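Local coordinates for protein beta-galactoside alpha-2,6-sialyltransferase (Photobacterium sp., PDB 2Z4T) that binds CMP, its donor product, together with the acceptor lactose, and as an alpha-2,6-sialyltransferase probably transfers sialic acid to beta-galactosides, at residues Leu298-Ser303 with Ile487-Val492; Asn239-Arg244 with Ala477-Leu482; Val433-Asp438 with Phe453-Glu458. All coordinates share one frame; numbering follows the deposited sequence.

Helix 481-488 connects interactions 1 and 2. Its last turn meets 298-303 in interaction 1, and its first turn meets 239-244 in interaction 2. Their centres lie about 11 Å apart, and a salt bridge joins them, Glu-301 OE1 to Arg-244 NH1 at 3.0 Å. Both bring the C-terminal half of the GT-B fold against the N-terminal half beside a magnesium ion. Interaction 3 lies within the C-terminal half, its centre about 20 Å from that of interaction 1. Phe-453 links it to the others: its CE1 is 3.6 Å from Leu-489 CD1, and its CZ is 4.2 Å from Leu-482 CD1. The side chain of Thr-454 is about 6 Å from the bound CMP.

Interaction 1. Residues Leu298-Ser303 with Ile487-Val492; sequences LTLEPS and IKLGIV. With MG (magnesium ion), chain M.
Lys-488 lies across the end of helix 297-300, with its aliphatic chain against Leu-300 and Glu-301. Lys-488 CE sits 3.3 Å from Leu-300 O, and Lys-488 CG is equally close to Glu-301 OE2. The chain bends at chi2 (-62°) and again at chi4, passing obliquely across the carboxylate. Lys-488 NZ stays 4.6 Å from Glu-301 OE2, too far for a direct salt bridge. Water joins the charges instead: it donates to Glu-301 OE1 at 2.7 Å and accepts from Lys-488 NZ at 3.1 Å. Next to the lysine chain, Leu-300 CD1 meets Leu-489 CD2 at 3.9 Å, the two leucines crossing at about a right angle. Glu-301 OE1 also binds the magnesium ion at 2.5 Å and pairs with Arg-244, so three partners hold this oxygen. Ser-303 OG is a longer ligand of the same ion, at 2.8 Å. Further out, Arg-294 donates to Leu-489 O. Both helices end here. Glu-301 is the first residue to leave helix 297-300, while Gly-490, with positive phi, closes helix 481-488 in a Schellman motif. The arrangement is a meeting of helix ends from the two Rossmann-like halves of a GT-B fold, beside a magnesium site.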
loop_
_atom_site.group_PDB
_atom_site.type_symbol
_atom_site.label_atom_id
_atom_site.label_comp_id
_atom_site.label_asym_id
_atom_site.label_seq_id
_atom_site.Cartn_x
_atom_site.Cartn_y
_atom_site.Cartn_z
ATOM N N LEU A 298 -8.464 -16.287 -10.793
ATOM C CA LEU A 298 -9.770 -16.195 -11.465
ATOM C C LEU A 298 -9.851 -16.961 -12.806
ATOM O O LEU A 298 -10.928 -17.067 -13.392
ATOM C CB LEU A 298 -10.227 -14.747 -11.630
ATOM C CG LEU A 298 -10.436 -13.940 -10.352
ATOM C CD1 LEU A 298 -11.221 -12.645 -10.661
ATOM C CD2 LEU A 298 -11.115 -14.771 -9.261
ATOM N N THR A 299 -8.728 -17.520 -13.258
ATOM C CA THR A 299 -8.650 -18.271 -14.512
ATOM C C THR A 299 -8.393 -19.738 -14.213
ATOM O O THR A 299 -9.040 -20.624 -14.786
ATOM C CB THR A 299 -7.526 -17.713 -15.419
ATOM O OG1 THR A 299 -7.908 -16.421 -15.902
ATOM C CG2 THR A 299 -7.227 -18.657 -16.621
ATOM N N LEU A 300 -7.437 -19.987 -13.315
ATOM C CA LEU A 300 -7.164 -21.331 -12.791
ATOM C C LEU A 300 -8.422 -22.057 -12.276
ATOM O O LEU A 300 -8.537 -23.274 -12.466
ATOM C CB LEU A 300 -6.117 -21.249 -11.685
ATOM C CG LEU A 300 -4.676 -20.964 -12.156
ATOM C CD1 LEU A 300 -3.778 -20.566 -10.999
ATOM C CD2 LEU A 300 -4.081 -22.173 -12.914
ATOM N N GLU A 301 -9.336 -21.331 -11.609
ATOM C CA GLU A 301 -10.643 -21.883 -11.206
ATOM C C GLU A 301 -11.710 -21.614 -12.264
ATOM O O GLU A 301 -12.227 -20.503 -12.355
ATOM C CB GLU A 301 -11.129 -21.311 -9.879
ATOM C CG GLU A 301 -10.318 -21.715 -8.659
ATOM C CD GLU A 301 -10.624 -23.117 -8.181
ATOM O OE1 GLU A 301 -11.580 -23.732 -8.709
ATOM O OE2 GLU A 301 -9.909 -23.594 -7.263
ATOM N N PRO A 302 -12.069 -22.637 -13.053
ATOM C CA PRO A 302 -13.080 -22.392 -14.090
ATOM C C PRO A 302 -14.371 -21.743 -13.561
ATOM O O PRO A 302 -14.957 -20.899 -14.239
ATOM C CB PRO A 302 -13.360 -23.791 -14.665
ATOM C CG PRO A 302 -12.182 -24.618 -14.293
ATOM C CD PRO A 302 -11.584 -24.033 -13.041
ATOM N N SER A 303 -14.801 -22.109 -12.357
ATOM C CA SER A 303 -16.064 -21.582 -11.834
ATOM C C SER A 303 -16.020 -20.078 -11.539
ATOM O O SER A 303 -17.058 -19.436 -11.437
ATOM C CB SER A 303 -16.554 -22.385 -10.620
ATOM O OG SER A 303 -15.796 -22.076 -9.465
ATOM N N ILE A 487 -2.526 -24.970 -3.321
ATOM C CA ILE A 487 -2.402 -26.060 -4.270
ATOM C C ILE A 487 -2.781 -25.606 -5.681
ATOM O O ILE A 487 -1.998 -25.786 -6.601
ATOM C CB ILE A 487 -3.260 -27.286 -3.881
ATOM C CG1 ILE A 487 -2.709 -27.984 -2.640
ATOM C CG2 ILE A 487 -3.329 -28.285 -5.041
ATOM C CD1 ILE A 487 -3.707 -28.913 -1.981
ATOM N N LYS A 488 -3.974 -25.029 -5.851
ATOM C CA LYS A 488 -4.428 -24.572 -7.166
ATOM C C LYS A 488 -3.476 -23.596 -7.823
ATOM O O LYS A 488 -3.314 -23.613 -9.047
ATOM C CB LYS A 488 -5.795 -23.893 -7.076
ATOM C CG LYS A 488 -6.856 -24.567 -7.879
ATOM C CD LYS A 488 -6.520 -24.560 -9.354
ATOM C CE LYS A 488 -7.569 -25.343 -10.151
ATOM N NZ LYS A 488 -7.655 -26.778 -9.782
ATOM N N LEU A 489 -2.877 -22.732 -7.007
ATOM C CA LEU A 489 -1.913 -21.759 -7.478
ATOM C C LEU A 489 -0.535 -22.360 -7.788
ATOM O O LEU A 489 0.366 -21.651 -8.245
ATOM C CB LEU A 489 -1.774 -20.621 -6.462
ATOM C CG LEU A 489 -3.011 -19.757 -6.228
ATOM C CD1 LEU A 489 -2.752 -18.858 -5.031
ATOM C CD2 LEU A 489 -3.285 -18.939 -7.456
ATOM N N GLY A 490 -0.380 -23.660 -7.547
ATOM C CA GLY A 490 0.870 -24.349 -7.816
ATOM C C GLY A 490 1.956 -24.006 -6.820
ATOM O O GLY A 490 3.128 -24.178 -7.097
ATOM N N ILE A 491 1.579 -23.501 -5.655
ATOM C CA ILE A 491 2.569 -23.151 -4.647
ATOM C C ILE A 491 3.046 -24.407 -3.952
ATOM O O ILE A 491 4.205 -24.575 -3.633
ATOM C CB ILE A 491 1.985 -22.156 -3.650
ATOM C CG1 ILE A 491 1.639 -20.858 -4.397
ATOM C CG2 ILE A 491 2.969 -21.927 -2.503
ATOM C CD1 ILE A 491 0.700 -19.945 -3.672
ATOM N N VAL A 492 2.132 -25.334 -3.792
ATOM C CA VAL A 492 2.383 -26.512 -3.032
ATOM C C VAL A 492 1.658 -27.631 -3.767
ATOM O O VAL A 492 0.698 -27.376 -4.501
ATOM C CB VAL A 492 1.846 -26.252 -1.593
ATOM C CG1 VAL A 492 0.333 -26.573 -1.459
ATOM C CG2 VAL A 492 2.657 -26.965 -0.597
HETATM MG MG MG M . -13.527 -23.480 -10.257
HETATM O O HOH W 1 -10.656 -26.145 -9.560
#

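Interaction 2. Residues Asn239-Arg244 with Ala477-Leu482; sequences NLYNWR and ALRSPL
Tyr-241 and Pro-481 make the apolar part of this contact. Pro-481 CB lies 3.6 Å from Tyr-241 CD2, and the two side chains cross at about a right angle. Pro-481 CA makes an off-centre CH-pi contact, 4.2 Å from the centroid of the Tyr-241 ring and 29° off the ring normal. Pro-481 O lies over one face of the ring. With CG of Tyr-241 opposite its backbone N (chi1 177°), the ring extends from helix 234-243 to the start of helix 481-488. Asn-242 OD1 approaches Pro-481 CG at 4.0 Å.

Polar groups meet more loosely. Arg-479 bends at chi2 and chi3 and brings NH2 to 3.7 Å from Tyr-241 OH, a proximity and not a hydrogen bond. The ring and guanidinium planes are 74° apart. Within its own segment, Arg-244 NE donates to a lone pair of Tyr-241 O at 2.9 Å. Tyr-241 CE1 lies over one face of that guanidinium, 3.3 Å above the plane and near the rim.

A type I turn runs from Ala-477 to Ser-480. Ser-480 is the N-cap, and its OG accepts a weak bond from Val-483 N. Such packing of helix N-terminus on helix joins the two GT-B halves at the surface.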
loop_
_atom_site.group_PDB
_atom_site.type_symbol
_atom_site.label_atom_id
_atom_site.label_comp_id
_atom_site.label_asym_id
_atom_site.label_seq_id
_atom_site.Cartn_x
_atom_site.Cartn_y
_atom_site.Cartn_z
ATOM N N ASN A 239 -12.131 -16.600 0.662
ATOM C CA ASN A 239 -13.472 -16.167 0.325
ATOM C C ASN A 239 -13.868 -16.546 -1.082
ATOM O O ASN A 239 -15.007 -16.994 -1.297
ATOM C CB ASN A 239 -13.633 -14.658 0.521
ATOM C CG ASN A 239 -13.652 -14.277 1.983
ATOM O OD1 ASN A 239 -13.950 -15.115 2.851
ATOM N ND2 ASN A 239 -13.312 -13.024 2.276
ATOM N N LEU A 240 -12.966 -16.355 -2.047
ATOM C CA LEU A 240 -13.312 -16.709 -3.424
ATOM C C LEU A 240 -13.447 -18.233 -3.575
ATOM O O LEU A 240 -14.348 -18.695 -4.266
ATOM C CB LEU A 240 -12.331 -16.125 -4.443
ATOM C CG LEU A 240 -12.354 -14.606 -4.634
ATOM C CD1 LEU A 240 -11.033 -14.122 -5.197
ATOM C CD2 LEU A 240 -13.480 -14.191 -5.520
ATOM N N TYR A 241 -12.579 -18.997 -2.906
ATOM C CA TYR A 241 -12.664 -20.452 -2.911
ATOM C C TYR A 241 -14.020 -20.961 -2.430
ATOM O O TYR A 241 -14.580 -21.913 -2.999
ATOM C CB TYR A 241 -11.589 -21.060 -2.030
ATOM C CG TYR A 241 -11.687 -22.558 -1.938
ATOM C CD1 TYR A 241 -11.111 -23.371 -2.915
ATOM C CD2 TYR A 241 -12.365 -23.169 -0.874
ATOM C CE1 TYR A 241 -11.218 -24.756 -2.846
ATOM C CE2 TYR A 241 -12.467 -24.559 -0.782
ATOM C CZ TYR A 241 -11.885 -25.346 -1.776
ATOM O OH TYR A 241 -11.969 -26.724 -1.705
ATOM N N ASN A 242 -14.542 -20.354 -1.363
ATOM C CA ASN A 242 -15.903 -20.687 -0.927
ATOM C C ASN A 242 -16.970 -20.215 -1.901
ATOM O O ASN A 242 -17.975 -20.902 -2.111
ATOM C CB ASN A 242 -16.173 -20.157 0.483
ATOM C CG ASN A 242 -15.343 -20.882 1.522
ATOM O OD1 ASN A 242 -15.104 -22.087 1.389
ATOM N ND2 ASN A 242 -14.870 -20.162 2.537
ATOM N N TRP A 243 -16.735 -19.060 -2.510
ATOM C CA TRP A 243 -17.719 -18.431 -3.367
ATOM C C TRP A 243 -17.855 -19.142 -4.716
ATOM O O TRP A 243 -18.807 -18.884 -5.478
ATOM C CB TRP A 243 -17.366 -16.974 -3.567
ATOM C CG TRP A 243 -18.531 -16.124 -3.950
ATOM C CD1 TRP A 243 -19.511 -15.651 -3.128
ATOM C CD2 TRP A 243 -18.821 -15.624 -5.250
ATOM N NE1 TRP A 243 -20.396 -14.888 -3.839
ATOM C CE2 TRP A 243 -19.993 -14.851 -5.147
ATOM C CE3 TRP A 243 -18.193 -15.742 -6.496
ATOM C CZ2 TRP A 243 -20.566 -14.201 -6.251
ATOM C CZ3 TRP A 243 -18.768 -15.093 -7.599
ATOM C CH2 TRP A 243 -19.941 -14.336 -7.466
ATOM N N ARG A 244 -16.923 -20.061 -4.989
ATOM C CA ARG A 244 -17.035 -20.934 -6.146
ATOM C C ARG A 244 -18.389 -21.650 -6.153
ATOM O O ARG A 244 -18.945 -21.886 -7.235
ATOM C CB ARG A 244 -15.907 -21.961 -6.177
ATOM C CG ARG A 244 -14.531 -21.387 -6.467
ATOM C CD ARG A 244 -13.486 -22.492 -6.411
ATOM N NE ARG A 244 -13.846 -23.469 -5.385
ATOM C CZ ARG A 244 -13.597 -24.771 -5.454
ATOM N NH1 ARG A 244 -12.955 -25.261 -6.504
ATOM N NH2 ARG A 244 -13.993 -25.580 -4.472
ATOM N N ALA A 477 -8.361 -32.141 6.847
ATOM C CA ALA A 477 -7.424 -31.072 7.088
ATOM C C ALA A 477 -7.050 -30.466 5.749
ATOM O O ALA A 477 -6.879 -29.247 5.649
ATOM C CB ALA A 477 -6.200 -31.586 7.800
ATOM N N LEU A 478 -6.955 -31.325 4.728
ATOM C CA LEU A 478 -6.599 -30.914 3.362
ATOM C C LEU A 478 -7.726 -30.140 2.716
ATOM O O LEU A 478 -7.536 -29.460 1.712
ATOM C CB LEU A 478 -6.250 -32.120 2.482
ATOM C CG LEU A 478 -4.877 -32.796 2.643
ATOM C CD1 LEU A 478 -4.824 -34.150 1.902
ATOM C CD2 LEU A 478 -3.723 -31.901 2.186
ATOM N N ARG A 479 -8.902 -30.265 3.299
ATOM C CA ARG A 479 -10.087 -29.594 2.815
ATOM C C ARG A 479 -10.054 -28.092 3.078
ATOM O O ARG A 479 -10.803 -27.337 2.461
ATOM C CB ARG A 479 -11.318 -30.214 3.475
ATOM C CG ARG A 479 -12.126 -31.189 2.602
ATOM C CD ARG A 479 -11.310 -32.068 1.604
ATOM N NE ARG A 479 -10.920 -31.407 0.338
ATOM C CZ ARG A 479 -11.760 -30.878 -0.561
ATOM N NH1 ARG A 479 -13.073 -30.887 -0.358
ATOM N NH2 ARG A 479 -11.282 -30.327 -1.668
ATOM N N SER A 480 -9.191 -27.664 3.996
ATOM C CA SER A 480 -9.084 -26.256 4.359
ATOM C C SER A 480 -8.848 -25.392 3.111
ATOM O O SER A 480 -7.992 -25.717 2.286
ATOM C CB SER A 480 -7.989 -26.080 5.415
ATOM O OG SER A 480 -7.035 -25.107 5.040
ATOM N N PRO A 481 -9.656 -24.326 2.940
ATOM C CA PRO A 481 -9.606 -23.468 1.755
ATOM C C PRO A 481 -8.212 -22.935 1.433
ATOM O O PRO A 481 -7.783 -22.928 0.266
ATOM C CB PRO A 481 -10.552 -22.325 2.133
ATOM C CG PRO A 481 -11.544 -22.982 3.011
ATOM C CD PRO A 481 -10.726 -23.894 3.862
ATOM N N LEU A 482 -7.498 -22.513 2.464
ATOM C CA LEU A 482 -6.185 -21.977 2.241
ATOM C C LEU A 482 -5.328 -23.054 1.574
ATOM O O LEU A 482 -4.607 -22.771 0.598
ATOM C CB LEU A 482 -5.561 -21.439 3.544
ATOM C CG LEU A 482 -4.190 -20.773 3.331
ATOM C CD1 LEU A 482 -4.333 -19.522 2.438
ATOM C CD2 LEU A 482 -3.425 -20.470 4.641
#

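Interaction 3. Residues Val433-Asp438 with Phe453-Glu458; sequences VLMMTD and FTIPAE
This contact backs the CMP site of the C-terminal Rossmann-like domain. Helix 431-436 begins with the CMP-binding residues Phe-431 and Glu-432, and the 453-458 loop follows the CMP-binding residues Ser-449 and Ser-450. Met-435 carries the helix side of the contact. It points CG anti to the main-chain nitrogen (chi1 -174°), and the chain stays extended until a bend at chi3 (65°) brings the methyl group up to Thr-454. CE of Met-435 then meets Thr-454 CG2 at 3.8 Å, the two side chains crossing at about a right angle. The sulfur also packs here, with Met-435 SD 3.9 Å from the same methyl group, Thr-454 CG2. Ile-455 runs alongside Met-435 in the opposite direction, and its CD1 lies 3.9 Å from Met-435 CB. CD1 is equally close to the sulfur. Pro-456 adds a looser contact from its ring, with CD 4.1 Å from Met-435 SD. No hydrogen bond joins the two segments.

The helix is closed by its own bonds. Thr-437 N and OG1 both donate to Val-433 O, from opposite faces of its carbonyl plane; the hydroxyl bond from Thr-437 OG1 to Val-433 O is 2.7 Å. Asp-438 has positive phi and is the C-prime residue of a Schellman motif, in which Asp-438 N bonds to Met-435 O.

Around the contact, Met-436 packs on helices 322-325 and 328-338, and Phe-453 packs on helix 481-488. Thr-454 also touches Leu-293 and Trp-320. The loop itself runs between parallel strands 443-447 and 460-465.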
loop_
_atom_site.group_PDB
_atom_site.type_symbol
_atom_site.label_atom_id
_atom_site.label_comp_id
_atom_site.label_asym_id
_atom_site.label_seq_id
_atom_site.Cartn_x
_atom_site.Cartn_y
_atom_site.Cartn_z
ATOM N N VAL A 433 9.493 -6.852 0.706
ATOM C CA VAL A 433 10.517 -5.855 0.493
ATOM C C VAL A 433 11.896 -6.500 0.395
ATOM O O VAL A 433 12.768 -5.997 -0.338
ATOM C CB VAL A 433 10.459 -4.611 1.444
ATOM C CG1 VAL A 433 9.082 -4.418 2.065
ATOM C CG2 VAL A 433 11.553 -4.604 2.462
ATOM N N LEU A 434 12.087 -7.639 1.065
ATOM C CA LEU A 434 13.346 -8.367 0.892
ATOM C C LEU A 434 13.461 -8.925 -0.519
ATOM O O LEU A 434 14.553 -8.979 -1.077
ATOM C CB LEU A 434 13.568 -9.485 1.925
ATOM C CG LEU A 434 13.537 -9.279 3.445
ATOM C CD1 LEU A 434 14.702 -10.009 4.014
ATOM C CD2 LEU A 434 13.545 -7.825 3.930
ATOM N N MET A 435 12.342 -9.347 -1.089
ATOM C CA MET A 435 12.332 -9.759 -2.487
ATOM C C MET A 435 12.697 -8.595 -3.406
ATOM O O MET A 435 13.546 -8.753 -4.272
ATOM C CB MET A 435 10.975 -10.320 -2.896
ATOM C CG MET A 435 10.943 -10.903 -4.307
ATOM S SD MET A 435 9.238 -11.286 -4.802
ATOM C CE MET A 435 8.570 -9.611 -4.837
ATOM N N MET A 436 12.056 -7.444 -3.199
ATOM C CA MET A 436 12.232 -6.265 -4.048
ATOM C C MET A 436 13.613 -5.660 -3.927
ATOM O O MET A 436 14.089 -5.037 -4.880
ATOM C CB MET A 436 11.189 -5.191 -3.731
ATOM C CG MET A 436 9.760 -5.619 -4.054
ATOM S SD MET A 436 8.626 -4.250 -4.017
ATOM C CE MET A 436 8.432 -3.981 -2.257
ATOM N N THR A 437 14.255 -5.838 -2.773
ATOM C CA THR A 437 15.599 -5.314 -2.569
ATOM C C THR A 437 16.695 -6.352 -2.875
ATOM O O THR A 437 17.893 -6.096 -2.662
ATOM C CB THR A 437 15.782 -4.759 -1.142
ATOM O OG1 THR A 437 15.492 -5.787 -0.189
ATOM C CG2 THR A 437 14.843 -3.516 -0.883
ATOM N N ASP A 438 16.287 -7.516 -3.391
ATOM C CA ASP A 438 17.231 -8.599 -3.715
ATOM C C ASP A 438 18.003 -9.040 -2.467
ATOM O O ASP A 438 19.217 -9.161 -2.491
ATOM C CB ASP A 438 18.178 -8.172 -4.846
ATOM C CG ASP A 438 18.984 -9.332 -5.404
ATOM O OD1 ASP A 438 18.476 -10.496 -5.421
ATOM O OD2 ASP A 438 20.146 -9.086 -5.833
ATOM N N PHE A 453 2.489 -16.550 -1.855
ATOM C CA PHE A 453 1.774 -16.343 -3.099
ATOM C C PHE A 453 2.691 -15.641 -4.113
ATOM O O PHE A 453 2.425 -15.686 -5.332
ATOM C CB PHE A 453 0.483 -15.525 -2.896
ATOM C CG PHE A 453 -0.658 -16.288 -2.214
ATOM C CD1 PHE A 453 -1.963 -16.180 -2.698
ATOM C CD2 PHE A 453 -0.433 -17.079 -1.079
ATOM C CE1 PHE A 453 -3.033 -16.852 -2.088
ATOM C CE2 PHE A 453 -1.478 -17.767 -0.456
ATOM C CZ PHE A 453 -2.796 -17.650 -0.971
ATOM N N THR A 454 3.768 -15.021 -3.619
ATOM C CA THR A 454 4.601 -14.124 -4.428
ATOM C C THR A 454 6.075 -14.545 -4.557
ATOM O O THR A 454 6.646 -14.456 -5.639
ATOM C CB THR A 454 4.538 -12.699 -3.864
ATOM O OG1 THR A 454 3.170 -12.266 -3.828
ATOM C CG2 THR A 454 5.360 -11.729 -4.690
ATOM N N ILE A 455 6.681 -14.977 -3.455
ATOM C CA ILE A 455 8.092 -15.387 -3.407
ATOM C C ILE A 455 8.358 -16.507 -4.415
ATOM O O ILE A 455 7.604 -17.478 -4.461
ATOM C CB ILE A 455 8.503 -15.847 -1.953
ATOM C CG1 ILE A 455 8.414 -14.675 -0.957
ATOM C CG2 ILE A 455 9.890 -16.431 -1.891
ATOM C CD1 ILE A 455 8.881 -13.274 -1.471
ATOM N N PRO A 456 9.436 -16.369 -5.222
ATOM C CA PRO A 456 9.836 -17.379 -6.210
ATOM C C PRO A 456 10.002 -18.782 -5.622
ATOM O O PRO A 456 10.623 -18.959 -4.571
ATOM C CB PRO A 456 11.184 -16.854 -6.719
ATOM C CG PRO A 456 11.103 -15.404 -6.534
ATOM C CD PRO A 456 10.349 -15.213 -5.249
ATOM N N ALA A 457 9.430 -19.756 -6.323
ATOM C CA ALA A 457 9.447 -21.150 -5.925
ATOM C C ALA A 457 10.833 -21.643 -5.536
ATOM O O ALA A 457 10.978 -22.400 -4.576
ATOM C CB ALA A 457 8.872 -22.016 -7.040
ATOM N N GLU A 458 11.851 -21.200 -6.261
ATOM C CA GLU A 458 13.201 -21.756 -6.087
ATOM C C GLU A 458 13.793 -21.477 -4.707
ATOM O O GLU A 458 14.639 -22.223 -4.229
ATOM C CB GLU A 458 14.142 -21.318 -7.216
ATOM C CG GLU A 458 14.873 -19.972 -6.996
ATOM C CD GLU A 458 16.369 -20.128 -6.633
ATOM O OE1 GLU A 458 16.740 -21.159 -6.009
ATOM O OE2 GLU A 458 17.171 -19.211 -6.980
#